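Local coordinates for glycoside hydrolase family protein (Novosphingobium sp. PP1Y, PDB 6Q2F), which probably hydrolyses terminal alpha-L-rhamnose residues from glycosides, as an alpha-L-rhamnosidase that carries a bound sodium ion, at residues A[58-63]-A[677-682]. Numbering follows the deposited sequence.
Sequences WWHWMN and IHTSVH
Three backbone bonds tie 58-63 to 677-682, which run roughly parallel. Trp58 N donates to Ile677 O at 3.0 Å, from above the carbonyl plane; Ser680 N lies in the carbonyl plane of Trp58 O, 2.7 Å away; and His682 N reaches His60 O almost straight, at 2.9 Å and 176°. One water extends the pairing, accepting from Met62 N and donating to His682 O.

Side chains gather on two sides of this seam. On one, CE3 of Trp58 meets His678 CD2 at 3.5 Å, the six-membered ring and the imidazole inclined at 52°, while the His60 ring turns an edge toward the His678 face in an offset edge-to-face pair. Farther along, Met62 CG rests on Val681 CG1, a flexible selenomethionine chain fitting a branched one. On the other side, CB of His682 touches Trp61 CD1 at 3.4 Å, and Trp59, with CG anti to the backbone N (chi1 -175°), lies alongside His682 and points the same way. Ser680 O sits 3.1 Å from Trp59 CD1, at the indole edge.

A second shell fixes these rings. Asp74 OD2 receives both Trp59 NE1 and His682 ND1, so indole and imidazole share one carboxylate oxygen; a leucine in place of Trp59 would remove that N-H and the flat surface beside His682, and would probably loosen the cluster. Trp58 suits its position by pairing NE1 with Gln87 while its ring packs on Glu644, a sodium ligand.

The paired strands 56-62 and 674-677 join the ends of the largely parallel sheet, consistent with a (beta/alpha)8-type barrel; helix 68-81 covers Trp59, Trp61 and His682, strand 85-91 flanks 56-62, and strand 642-649 lies beside 674-677.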
ATOM      1  N   TRP A  58      -7.688  -7.030 -12.349  1.00 25.23           N
ATOM      2  CA  TRP A  58      -8.217  -7.969 -11.389  1.00 23.56           C
ATOM      3  C   TRP A  58      -9.572  -8.462 -11.894  1.00 25.98           C
ATOM      4  O   TRP A  58     -10.327  -7.729 -12.546  1.00 27.17           O
ATOM      5  CB  TRP A  58      -8.341  -7.320 -10.007  1.00 23.84           C
ATOM      6  CG  TRP A  58      -7.024  -7.323  -9.274  1.00 20.51           C
ATOM      7  CD1 TRP A  58      -5.812  -7.694  -9.781  1.00 22.25           C
ATOM      8  CD2 TRP A  58      -6.797  -6.986  -7.899  1.00 20.80           C
ATOM      9  NE1 TRP A  58      -4.844  -7.593  -8.813  1.00 23.56           N
ATOM     10  CE2 TRP A  58      -5.422  -7.169  -7.650  1.00 25.03           C
ATOM     11  CE3 TRP A  58      -7.624  -6.571  -6.851  1.00 28.56           C
ATOM     12  CZ2 TRP A  58      -4.848  -6.919  -6.405  1.00 25.42           C
ATOM     13  CZ3 TRP A  58      -7.055  -6.327  -5.610  1.00 29.99           C
ATOM     14  CH2 TRP A  58      -5.684  -6.512  -5.395  1.00 23.93           C
ATOM     15  N   TRP A  59      -9.869  -9.728 -11.607  1.00 26.09           N
ATOM     16  CA  TRP A  59     -10.992 -10.429 -12.248  1.00 23.94           C
ATOM     17  C   TRP A  59     -11.702 -11.274 -11.188  1.00 26.41           C
ATOM     18  O   TRP A  59     -11.481 -12.480 -11.066  1.00 29.81           O
ATOM     19  CB  TRP A  59     -10.472 -11.265 -13.410  1.00 18.35           C
ATOM     20  CG  TRP A  59     -11.486 -11.958 -14.253  1.00 24.13           C
ATOM     21  CD1 TRP A  59     -12.573 -11.401 -14.898  1.00 23.09           C
ATOM     22  CD2 TRP A  59     -11.440 -13.325 -14.655  1.00 19.77           C
ATOM     23  NE1 TRP A  59     -13.221 -12.369 -15.639  1.00 25.24           N
ATOM     24  CE2 TRP A  59     -12.544 -13.555 -15.504  1.00 26.96           C
ATOM     25  CE3 TRP A  59     -10.584 -14.387 -14.361  1.00 25.12           C
ATOM     26  CZ2 TRP A  59     -12.806 -14.800 -16.058  1.00 24.54           C
ATOM     27  CZ3 TRP A  59     -10.855 -15.630 -14.897  1.00 26.34           C
ATOM     28  CH2 TRP A  59     -11.952 -15.824 -15.746  1.00 27.23           C
ATOM     29  N   HIS A  60     -12.557 -10.622 -10.411  1.00 28.44           N
ATOM     30  CA  HIS A  60     -13.201 -11.268  -9.277  1.00 31.44           C
ATOM     31  C   HIS A  60     -14.360 -12.142  -9.734  1.00 30.30           C
ATOM     32  O   HIS A  60     -15.206 -11.706 -10.512  1.00 26.81           O
ATOM     33  CB  HIS A  60     -13.711 -10.227  -8.284  1.00 32.86           C
ATOM     34  CG  HIS A  60     -12.625  -9.497  -7.556  1.00 34.61           C
ATOM     35  ND1 HIS A  60     -11.989  -8.392  -8.081  1.00 30.85           N
ATOM     36  CD2 HIS A  60     -12.084  -9.700  -6.330  1.00 37.19           C
ATOM     37  CE1 HIS A  60     -11.091  -7.956  -7.214  1.00 31.99           C
ATOM     38  NE2 HIS A  60     -11.128  -8.732  -6.146  1.00 34.80           N
ATOM     39  N   TRP A  61     -14.396 -13.375  -9.244  1.00 27.94           N
ATOM     40  CA  TRP A  61     -15.553 -14.250  -9.385  1.00 28.71           C
ATOM     41  C   TRP A  61     -16.450 -14.026  -8.172  1.00 33.38           C
ATOM     42  O   TRP A  61     -16.087 -14.394  -7.056  1.00 31.15           O
ATOM     43  CB  TRP A  61     -15.114 -15.712  -9.475  1.00 30.57           C
ATOM     44  CG  TRP A  61     -14.489 -16.102 -10.778  1.00 28.62           C
ATOM     45  CD1 TRP A  61     -14.184 -15.289 -11.817  1.00 25.04           C
ATOM     46  CD2 TRP A  61     -14.091 -17.423 -11.163  1.00 23.26           C
ATOM     47  NE1 TRP A  61     -13.616 -16.014 -12.838  1.00 25.45           N
ATOM     48  CE2 TRP A  61     -13.554 -17.334 -12.455  1.00 23.37           C
ATOM     49  CE3 TRP A  61     -14.122 -18.675 -10.524  1.00 23.15           C
ATOM     50  CZ2 TRP A  61     -13.079 -18.454 -13.146  1.00 24.13           C
ATOM     51  CZ3 TRP A  61     -13.669 -19.772 -11.209  1.00 25.72           C
ATOM     52  CH2 TRP A  61     -13.145 -19.655 -12.511  1.00 30.74           C
HETATM   53  N   MSE A  62     -17.611 -13.411  -8.388  1.00 29.17           N
HETATM   54  CA  MSE A  62     -18.438 -12.943  -7.285  1.00 29.82           C
HETATM   55  C   MSE A  62     -19.380 -14.034  -6.742  1.00 29.90           C
HETATM   56  O   MSE A  62     -20.424 -14.293  -7.330  1.00 28.95           O
HETATM   57  CB  MSE A  62     -19.266 -11.722  -7.718  1.00 27.98           C
HETATM   58  CG  MSE A  62     -18.473 -10.457  -8.079  1.00 26.55           C
HETATM   59 SE   MSE A  62     -17.066 -10.028  -6.809  0.79 29.51          SE
HETATM   60  CE  MSE A  62     -18.278  -9.844  -5.290  1.00 35.25           C
ATOM     61  N   ASN A  63     -19.005 -14.668  -5.624  1.00 33.30           N
ATOM     62  CA  ASN A  63     -19.922 -15.522  -4.861  1.00 27.74           C
ATOM     63  C   ASN A  63     -20.509 -16.642  -5.722  1.00 26.37           C
ATOM     64  O   ASN A  63     -21.713 -16.890  -5.716  1.00 27.92           O
ATOM     65  CB  ASN A  63     -21.032 -14.658  -4.242  1.00 30.84           C
ATOM     66  CG  ASN A  63     -21.812 -15.368  -3.144  1.00 40.54           C
ATOM     67  OD1 ASN A  63     -22.838 -14.858  -2.695  1.00 37.63           O
ATOM     68  ND2 ASN A  63     -21.322 -16.526  -2.687  1.00 41.35           N
ATOM     69  N   ILE A 677      -5.696  -3.006 -13.153  1.00 29.01           N
ATOM     70  CA  ILE A 677      -6.929  -2.334 -12.865  1.00 29.45           C
ATOM     71  C   ILE A 677      -7.877  -3.044 -11.954  1.00 25.75           C
ATOM     72  O   ILE A 677      -8.239  -4.133 -12.190  1.00 23.78           O
ATOM     73  CB  ILE A 677      -7.647  -1.913 -14.149  1.00 29.47           C
ATOM     74  CG1 ILE A 677      -6.734  -1.061 -14.992  1.00 32.90           C
ATOM     75  CG2 ILE A 677      -8.919  -1.170 -13.834  1.00 21.41           C
ATOM     76  CD1 ILE A 677      -6.987  -1.148 -16.459  1.00 32.36           C
ATOM     77  N   HIS A 678      -8.259  -2.358 -10.914  1.00 24.20           N
ATOM     78  CA  HIS A 678      -9.217  -2.824  -9.970  1.00 28.55           C
ATOM     79  C   HIS A 678     -10.552  -2.219 -10.355  1.00 32.42           C
ATOM     80  O   HIS A 678     -10.710  -1.060 -10.132  1.00 30.99           O
ATOM     81  CB  HIS A 678      -8.837  -2.284  -8.619  1.00 28.74           C
ATOM     82  CG  HIS A 678      -9.700  -2.757  -7.509  1.00 31.90           C
ATOM     83  ND1 HIS A 678     -10.985  -2.324  -7.334  1.00 34.23           N
ATOM     84  CD2 HIS A 678      -9.460  -3.625  -6.512  1.00 31.51           C
ATOM     85  CE1 HIS A 678     -11.507  -2.922  -6.293  1.00 33.87           C
ATOM     86  NE2 HIS A 678     -10.600  -3.713  -5.773  1.00 38.69           N
ATOM     87  N   THR A 679     -11.518  -2.958 -10.889  1.00 28.67           N
ATOM     88  CA  THR A 679     -11.468  -4.347 -11.270  1.00 29.44           C
ATOM     89  C   THR A 679     -12.341  -4.621 -12.479  1.00 29.48           C
ATOM     90  O   THR A 679     -13.047  -3.797 -12.954  1.00 31.34           O
ATOM     91  CB  THR A 679     -12.114  -5.329 -10.281  1.00 38.13           C
ATOM     92  OG1 THR A 679     -12.967  -4.678  -9.369  1.00 47.84           O
ATOM     93  CG2 THR A 679     -11.184  -6.150  -9.668  1.00 25.56           C
ATOM     94  N   SER A 680     -12.255  -5.842 -12.934  1.00 25.92           N
ATOM     95  CA  SER A 680     -12.997  -6.357 -13.997  1.00 26.70           C
ATOM     96  C   SER A 680     -13.695  -7.585 -13.443  1.00 30.23           C
ATOM     97  O   SER A 680     -13.239  -8.673 -13.596  1.00 29.14           O
ATOM     98  CB  SER A 680     -12.081  -6.715 -15.135  1.00 23.15           C
ATOM     99  OG  SER A 680     -12.779  -6.967 -16.286  1.00 28.44           O
ATOM    100  N   VAL A 681     -14.809  -7.378 -12.776  1.00 26.94           N
ATOM    101  CA  VAL A 681     -15.603  -8.474 -12.249  1.00 29.02           C
ATOM    102  C   VAL A 681     -16.038  -9.391 -13.391  1.00 32.86           C
ATOM    103  O   VAL A 681     -16.373  -8.938 -14.491  1.00 27.75           O
ATOM    104  CB  VAL A 681     -16.798  -7.892 -11.472  1.00 32.91           C
ATOM    105  CG1 VAL A 681     -17.934  -8.887 -11.392  1.00 44.49           C
ATOM    106  CG2 VAL A 681     -16.367  -7.483 -10.071  1.00 29.61           C
ATOM    107  N   HIS A 682     -16.013 -10.693 -13.133  1.00 32.87           N
ATOM    108  CA  HIS A 682     -16.431 -11.676 -14.125  1.00 29.82           C
ATOM    109  C   HIS A 682     -17.920 -11.555 -14.419  1.00 32.36           C
ATOM    110  O   HIS A 682     -18.739 -11.487 -13.493  1.00 31.86           O
ATOM    111  CB  HIS A 682     -16.118 -13.086 -13.619  1.00 25.12           C
ATOM    112  CG  HIS A 682     -16.881 -14.166 -14.317  1.00 24.37           C
ATOM    113  ND1 HIS A 682     -16.853 -14.331 -15.685  1.00 23.50           N
ATOM    114  CD2 HIS A 682     -17.671 -15.155 -13.831  1.00 25.62           C
ATOM    115  CE1 HIS A 682     -17.602 -15.369 -16.015  1.00 29.03           C
ATOM    116  NE2 HIS A 682     -18.102 -15.888 -14.907  1.00 32.65           N
TER
HETATM  117  O   HOH W   1     -18.722 -13.146 -10.981  1.00 26.30           O